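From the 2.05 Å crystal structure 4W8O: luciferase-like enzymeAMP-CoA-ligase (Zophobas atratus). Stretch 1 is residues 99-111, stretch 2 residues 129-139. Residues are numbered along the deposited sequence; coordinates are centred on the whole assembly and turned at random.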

ATOM      1  N   ASN A  99      -5.465   4.903  -7.594  1.00 28.50           N
ATOM      2  CA  ASN A  99      -4.629   4.352  -8.657  1.00 29.45           C
ATOM      3  C   ASN A  99      -5.311   3.222  -9.417  1.00 30.61           C
ATOM      4  O   ASN A  99      -6.016   2.399  -8.826  1.00 30.58           O
ATOM      5  CB  ASN A  99      -3.305   3.878  -8.066  1.00 30.38           C
ATOM      6  CG  ASN A  99      -2.576   4.988  -7.337  1.00 30.75           C
ATOM      7  OD1 ASN A  99      -1.877   5.776  -7.956  1.00 30.91           O
ATOM      8  ND2 ASN A  99      -2.771   5.080  -6.009  1.00 32.29           N
ATOM      9  N   LEU A 100      -5.105   3.201 -10.733  1.00 31.34           N
ATOM     10  CA  LEU A 100      -5.560   2.109 -11.586  1.00 32.63           C
ATOM     11  C   LEU A 100      -4.378   1.246 -12.013  1.00 33.84           C
ATOM     12  O   LEU A 100      -3.256   1.730 -12.102  1.00 35.89           O
ATOM     13  CB  LEU A 100      -6.242   2.654 -12.832  1.00 33.11           C
ATOM     14  CG  LEU A 100      -7.349   3.674 -12.607  1.00 33.28           C
ATOM     15  CD1 LEU A 100      -7.877   4.124 -13.953  1.00 34.04           C
ATOM     16  CD2 LEU A 100      -8.473   3.123 -11.744  1.00 34.24           C
ATOM     17  N   ASP A 101      -4.640  -0.029 -12.275  1.00 34.21           N
ATOM     18  CA  ASP A 101      -3.602  -0.965 -12.701  1.00 35.67           C
ATOM     19  C   ASP A 101      -3.499  -0.891 -14.224  1.00 34.56           C
ATOM     20  O   ASP A 101      -4.479  -1.164 -14.916  1.00 34.35           O
ATOM     21  CB  ASP A 101      -3.964  -2.389 -12.269  1.00 37.63           C
ATOM     22  CG  ASP A 101      -2.789  -3.371 -12.359  1.00 40.34           C
ATOM     23  OD1 ASP A 101      -1.819  -3.134 -13.120  1.00 40.93           O
ATOM     24  OD2 ASP A 101      -2.857  -4.412 -11.663  1.00 41.93           O
ATOM     25  N   PRO A 102      -2.313  -0.532 -14.746  1.00 33.80           N
ATOM     26  CA  PRO A 102      -2.080  -0.487 -16.191  1.00 34.21           C
ATOM     27  C   PRO A 102      -2.271  -1.833 -16.904  1.00 34.92           C
ATOM     28  O   PRO A 102      -2.471  -1.840 -18.104  1.00 35.33           O
ATOM     29  CB  PRO A 102      -0.615  -0.050 -16.309  1.00 34.47           C
ATOM     30  CG  PRO A 102      -0.282   0.577 -15.011  1.00 33.84           C
ATOM     31  CD  PRO A 102      -1.114  -0.137 -13.986  1.00 33.27           C
ATOM     32  N   THR A 103      -2.222  -2.945 -16.172  1.00 36.43           N
ATOM     33  CA  THR A 103      -2.403  -4.271 -16.767  1.00 36.60           C
ATOM     34  C   THR A 103      -3.866  -4.691 -16.859  1.00 35.83           C
ATOM     35  O   THR A 103      -4.156  -5.793 -17.315  1.00 37.66           O
ATOM     36  CB  THR A 103      -1.668  -5.364 -15.967  1.00 38.29           C
ATOM     37  OG1 THR A 103      -2.313  -5.536 -14.703  1.00 37.93           O
ATOM     38  CG2 THR A 103      -0.204  -5.002 -15.753  1.00 40.30           C
ATOM     39  N   LEU A 104      -4.792  -3.847 -16.415  1.00 34.28           N
ATOM     40  CA  LEU A 104      -6.210  -4.202 -16.497  1.00 33.84           C
ATOM     41  C   LEU A 104      -6.771  -3.938 -17.895  1.00 33.88           C
ATOM     42  O   LEU A 104      -6.320  -3.032 -18.595  1.00 34.16           O
ATOM     43  CB  LEU A 104      -7.017  -3.428 -15.466  1.00 33.16           C
ATOM     44  CG  LEU A 104      -6.813  -3.865 -14.015  1.00 34.49           C
ATOM     45  CD1 LEU A 104      -7.272  -2.764 -13.069  1.00 34.62           C
ATOM     46  CD2 LEU A 104      -7.542  -5.169 -13.716  1.00 35.75           C
ATOM     47  N   SER A 105      -7.768  -4.730 -18.277  1.00 34.22           N
ATOM     48  CA  SER A 105      -8.434  -4.584 -19.562  1.00 35.47           C
ATOM     49  C   SER A 105      -9.209  -3.282 -19.632  1.00 34.05           C
ATOM     50  O   SER A 105      -9.479  -2.647 -18.608  1.00 32.25           O
ATOM     51  CB  SER A 105      -9.413  -5.737 -19.788  1.00 38.10           C
ATOM     52  OG  SER A 105     -10.544  -5.609 -18.940  1.00 37.39           O
ATOM     53  N   VAL A 106      -9.587  -2.917 -20.852  1.00 35.24           N
ATOM     54  CA  VAL A 106     -10.432  -1.752 -21.100  1.00 35.28           C
ATOM     55  C   VAL A 106     -11.742  -1.877 -20.342  1.00 35.31           C
ATOM     56  O   VAL A 106     -12.183  -0.914 -19.723  1.00 33.29           O
ATOM     57  CB  VAL A 106     -10.743  -1.564 -22.603  1.00 38.55           C
ATOM     58  CG1 VAL A 106     -11.820  -0.508 -22.808  1.00 39.72           C
ATOM     59  CG2 VAL A 106      -9.481  -1.190 -23.372  1.00 39.18           C
ATOM     60  N   ARG A 107     -12.373  -3.052 -20.389  1.00 37.56           N
ATOM     61  CA  ARG A 107     -13.650  -3.203 -19.705  1.00 38.88           C
ATOM     62  C   ARG A 107     -13.515  -3.040 -18.191  1.00 35.29           C
ATOM     63  O   ARG A 107     -14.391  -2.473 -17.554  1.00 34.26           O
ATOM     64  CB  ARG A 107     -14.337  -4.526 -20.018  1.00 44.09           C
ATOM     65  CG  ARG A 107     -15.829  -4.428 -19.725  1.00 47.85           C
ATOM     66  CD  ARG A 107     -16.579  -5.737 -19.842  1.00 53.65           C
ATOM     67  NE  ARG A 107     -16.816  -6.158 -21.224  1.00 59.63           N
ATOM     68  CZ  ARG A 107     -16.033  -6.978 -21.924  1.00 62.22           C
ATOM     69  NH1 ARG A 107     -14.922  -7.489 -21.391  1.00 60.17           N
ATOM     70  NH2 ARG A 107     -16.360  -7.286 -23.175  1.00 67.95           N
ATOM     71  N   ASN A 108     -12.432  -3.535 -17.616  1.00 33.79           N
ATOM     72  CA  ASN A 108     -12.237  -3.387 -16.178  1.00 33.19           C
ATOM     73  C   ASN A 108     -11.965  -1.933 -15.805  1.00 31.66           C
ATOM     74  O   ASN A 108     -12.532  -1.419 -14.841  1.00 31.32           O
ATOM     75  CB  ASN A 108     -11.116  -4.299 -15.681  1.00 33.62           C
ATOM     76  CG  ASN A 108     -11.498  -5.766 -15.727  1.00 36.44           C
ATOM     77  OD1 ASN A 108     -12.656  -6.124 -15.546  1.00 37.57           O
ATOM     78  ND2 ASN A 108     -10.518  -6.622 -15.967  1.00 38.68           N
ATOM     79  N   ILE A 109     -11.131  -1.261 -16.592  1.00 31.83           N
ATOM     80  CA  ILE A 109     -10.804   0.139 -16.321  1.00 31.54           C
ATOM     81  C   ILE A 109     -12.065   0.994 -16.420  1.00 32.05           C
ATOM     82  O   ILE A 109     -12.307   1.862 -15.567  1.00 31.46           O
ATOM     83  CB  ILE A 109      -9.711   0.674 -17.268  1.00 32.33           C
ATOM     84  CG1 ILE A 109      -8.378  -0.056 -17.031  1.00 32.87           C
ATOM     85  CG2 ILE A 109      -9.531   2.168 -17.084  1.00 33.45           C
ATOM     86  CD1 ILE A 109      -7.591   0.408 -15.820  1.00 33.83           C
ATOM     87  N   GLN A 110     -12.871   0.737 -17.451  1.00 32.65           N
ATOM     88  CA  GLN A 110     -14.152   1.425 -17.628  1.00 33.97           C
ATOM     89  C   GLN A 110     -15.014   1.383 -16.382  1.00 32.31           C
ATOM     90  O   GLN A 110     -15.595   2.390 -15.980  1.00 33.44           O
ATOM     91  CB  GLN A 110     -14.966   0.791 -18.750  1.00 36.87           C
ATOM     92  CG  GLN A 110     -14.598   1.260 -20.129  1.00 40.27           C
ATOM     93  CD  GLN A 110     -15.525   0.699 -21.185  1.00 44.63           C
ATOM     94  OE1 GLN A 110     -16.700   0.439 -20.924  1.00 46.25           O
ATOM     95  NE2 GLN A 110     -15.004   0.516 -22.387  1.00 48.31           N
ATOM     96  N   HIS A 111     -15.148   0.199 -15.812  1.00 31.05           N
ATOM     97  CA  HIS A 111     -15.928   0.051 -14.594  1.00 30.82           C
ATOM     98  C   HIS A 111     -15.326   0.864 -13.437  1.00 29.70           C
ATOM     99  O   HIS A 111     -16.052   1.548 -12.718  1.00 30.40           O
ATOM    100  CB  HIS A 111     -16.041  -1.415 -14.197  1.00 31.28           C
ATOM    101  CG  HIS A 111     -16.696  -1.617 -12.868  1.00 31.70           C
ATOM    102  ND1 HIS A 111     -18.002  -1.258 -12.624  1.00 33.10           N
ATOM    103  CD2 HIS A 111     -16.222  -2.123 -11.707  1.00 31.60           C
ATOM    104  CE1 HIS A 111     -18.310  -1.542 -11.371  1.00 33.71           C
ATOM    105  NE2 HIS A 111     -17.246  -2.073 -10.793  1.00 33.15           N
ATOM    106  N   LYS A 129      -3.625   5.016 -24.548  1.00 36.08           N
ATOM    107  CA  LYS A 129      -4.711   4.474 -25.388  1.00 37.28           C
ATOM    108  C   LYS A 129      -5.747   3.716 -24.554  1.00 35.91           C
ATOM    109  O   LYS A 129      -6.947   3.835 -24.772  1.00 36.73           O
ATOM    110  CB  LYS A 129      -4.169   3.541 -26.477  1.00 39.68           C
ATOM    111  CG  LYS A 129      -3.644   4.231 -27.731  1.00 42.26           C
ATOM    112  CD  LYS A 129      -3.594   3.246 -28.891  1.00 44.52           C
ATOM    113  CE  LYS A 129      -2.720   3.730 -30.042  1.00 47.22           C
ATOM    114  NZ  LYS A 129      -3.198   5.006 -30.638  1.00 47.76           N
ATOM    115  N   LEU A 130      -5.266   2.918 -23.612  1.00 34.95           N
ATOM    116  CA  LEU A 130      -6.132   2.210 -22.676  1.00 34.07           C
ATOM    117  C   LEU A 130      -7.096   3.171 -21.967  1.00 32.52           C
ATOM    118  O   LEU A 130      -8.306   2.949 -21.945  1.00 32.79           O
ATOM    119  CB  LEU A 130      -5.266   1.474 -21.651  1.00 33.33           C
ATOM    120  CG  LEU A 130      -5.966   0.760 -20.494  1.00 33.10           C
ATOM    121  CD1 LEU A 130      -6.829  -0.388 -21.008  1.00 33.66           C
ATOM    122  CD2 LEU A 130      -4.914   0.262 -19.518  1.00 32.78           C
ATOM    123  N   ILE A 131      -6.552   4.244 -21.405  1.00 31.53           N
ATOM    124  CA  ILE A 131      -7.359   5.242 -20.710  1.00 31.20           C
ATOM    125  C   ILE A 131      -8.315   5.978 -21.664  1.00 32.16           C
ATOM    126  O   ILE A 131      -9.484   6.155 -21.347  1.00 32.28           O
ATOM    127  CB  ILE A 131      -6.476   6.270 -19.964  1.00 30.30           C
ATOM    128  CG1 ILE A 131      -5.678   5.602 -18.839  1.00 30.00           C
ATOM    129  CG2 ILE A 131      -7.320   7.391 -19.387  1.00 30.27           C
ATOM    130  CD1 ILE A 131      -6.513   4.794 -17.871  1.00 29.74           C
ATOM    131  N   GLU A 132      -7.813   6.414 -22.815  1.00 33.66           N
ATOM    132  CA  GLU A 132      -8.653   7.072 -23.827  1.00 35.46           C
ATOM    133  C   GLU A 132      -9.846   6.188 -24.225  1.00 36.56           C
ATOM    134  O   GLU A 132     -10.985   6.650 -24.277  1.00 37.36           O
ATOM    135  CB  GLU A 132      -7.821   7.433 -25.072  1.00 36.95           C
ATOM    136  CG  GLU A 132      -6.836   8.591 -24.880  1.00 37.17           C
ATOM    137  CD  GLU A 132      -5.962   8.854 -26.107  1.00 39.68           C
ATOM    138  OE1 GLU A 132      -5.666   7.912 -26.875  1.00 41.63           O
ATOM    139  OE2 GLU A 132      -5.564  10.016 -26.320  1.00 40.92           O
ATOM    140  N   LYS A 133      -9.577   4.917 -24.498  1.00 37.25           N
ATOM    141  CA  LYS A 133     -10.632   3.978 -24.887  1.00 39.18           C
ATOM    142  C   LYS A 133     -11.636   3.760 -23.763  1.00 38.03           C
ATOM    143  O   LYS A 133     -12.846   3.699 -24.001  1.00 39.50           O
ATOM    144  CB  LYS A 133     -10.036   2.634 -25.300  1.00 40.58           C
ATOM    145  CG  LYS A 133      -9.336   2.667 -26.641  1.00 43.25           C
ATOM    146  CD  LYS A 133      -8.641   1.348 -26.934  1.00 44.96           C
ATOM    147  CE  LYS A 133      -7.869   1.408 -28.244  1.00 47.49           C
ATOM    148  NZ  LYS A 133      -7.013   0.201 -28.415  1.00 48.74           N
ATOM    149  N   SER A 134     -11.131   3.648 -22.541  1.00 35.92           N
ATOM    150  CA  SER A 134     -11.986   3.390 -21.390  1.00 35.80           C
ATOM    151  C   SER A 134     -12.919   4.567 -21.132  1.00 36.34           C
ATOM    152  O   SER A 134     -14.108   4.374 -20.874  1.00 37.19           O
ATOM    153  CB  SER A 134     -11.143   3.087 -20.150  1.00 34.34           C
ATOM    154  OG  SER A 134     -10.317   1.940 -20.352  1.00 34.79           O
ATOM    155  N   LEU A 135     -12.388   5.783 -21.222  1.00 36.36           N
ATOM    156  CA  LEU A 135     -13.198   6.985 -21.031  1.00 37.28           C
ATOM    157  C   LEU A 135     -14.260   7.096 -22.113  1.00 39.66           C
ATOM    158  O   LEU A 135     -15.406   7.442 -21.829  1.00 41.21           O
ATOM    159  CB  LEU A 135     -12.320   8.242 -21.030  1.00 36.45           C
ATOM    160  CG  LEU A 135     -11.454   8.449 -19.790  1.00 35.35           C
ATOM    161  CD1 LEU A 135     -10.419   9.533 -20.040  1.00 35.23           C
ATOM    162  CD2 LEU A 135     -12.305   8.799 -18.580  1.00 35.01           C
ATOM    163  N   LYS A 136     -13.879   6.802 -23.353  1.00 41.86           N
ATOM    164  CA  LYS A 136     -14.829   6.801 -24.462  1.00 44.83           C
ATOM    165  C   LYS A 136     -15.958   5.801 -24.188  1.00 45.42           C
ATOM    166  O   LYS A 136     -17.131   6.147 -24.269  1.00 46.20           O
ATOM    167  CB  LYS A 136     -14.113   6.478 -25.771  1.00 46.84           C
ATOM    168  CG  LYS A 136     -14.992   6.559 -27.001  1.00 50.14           C
ATOM    169  CD  LYS A 136     -14.187   6.347 -28.269  1.00 52.08           C
ATOM    170  CE  LYS A 136     -15.093   6.300 -29.484  1.00 55.35           C
ATOM    171  NZ  LYS A 136     -14.315   6.244 -30.751  1.00 57.61           N
ATOM    172  N   GLY A 137     -15.600   4.578 -23.818  1.00 44.75           N
ATOM    173  CA  GLY A 137     -16.598   3.568 -23.464  1.00 45.63           C
ATOM    174  C   GLY A 137     -17.494   3.977 -22.302  1.00 45.59           C
ATOM    175  O   GLY A 137     -18.711   3.895 -22.395  1.00 47.26           O
ATOM    176  N   ALA A 138     -16.897   4.443 -21.209  1.00 44.77           N
ATOM    177  CA  ALA A 138     -17.670   4.887 -20.045  1.00 45.42           C
ATOM    178  C   ALA A 138     -18.480   6.163 -20.306  1.00 47.14           C
ATOM    179  O   ALA A 138     -19.319   6.531 -19.486  1.00 47.83           O
ATOM    180  CB  ALA A 138     -16.753   5.092 -18.849  1.00 43.74           C
ATOM    181  N   LYS A 139     -18.229   6.829 -21.436  1.00 49.11           N
ATOM    182  CA  LYS A 139     -18.865   8.110 -21.766  1.00 50.79           C
ATOM    183  C   LYS A 139     -18.619   9.153 -20.678  1.00 49.04           C
ATOM    184  O   LYS A 139     -19.527   9.854 -20.242  1.00 49.15           O
ATOM    185  CB  LYS A 139     -20.363   7.916 -22.060  1.00 54.62           C
ATOM    186  CG  LYS A 139     -20.690   7.962 -23.544  1.00 58.17           C
ATOM    187  CD  LYS A 139     -21.433   6.726 -24.008  1.00 61.34           C
ATOM    188  CE  LYS A 139     -21.646   6.758 -25.511  1.00 64.84           C
ATOM    189  NZ  LYS A 139     -21.630   5.386 -26.078  1.00 67.28           N
TER

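Helix 129-138 crosses helix 106-111 at -60°, with an axial approach of 8.5 Å; the nearest CA atoms, Gln 110 CA and Ser 134 CA, lie 4.8 Å apart. No hydrogen bond joins the stretches, so the 465 Å² of buried surface reflects van der Waals packing.

Along stretch 2, Leu 130 is the first to engage. Its CA-to-CB bond points sideways, but chi1 t and chi2 p bring the methyls closer: Leu 130 CD1 sits 3.6 Å from Val 106 CG2, and Leu 130 CD2 lies 3.5 Å from Pro 102 O, within the type I turn Asp 101 to Leu 104. Ile 131 starts away, yet Ile 131 CD1 reaches Ile 109 CG2 at 4.1 Å and Leu 100 CD1 at 4.2 Å, an aliphatic cluster. Lys 133 CB lies 4.3 Å from Val 106 CG2, while the side chain's end leads away.

Ser 134 OG donates to Leu 130 O (2.8 Å) within its own helix, and Ile 109 CG2 packs 3.4 Å from Ser 134 OG. Gln 110 CG lies 3.2 Å from Ser 134 O, which already accepts from Ala 138 N (2.8 Å). Gln 110 NE2 approaches Gly 137 CA to 3.6 Å; an ideal CB on Gly 137 would clash with Gln 110 NE2 at 2.1 Å. Ala 138 closes the contact, Ala 138 N being 4.0 Å from Gln 110 CD.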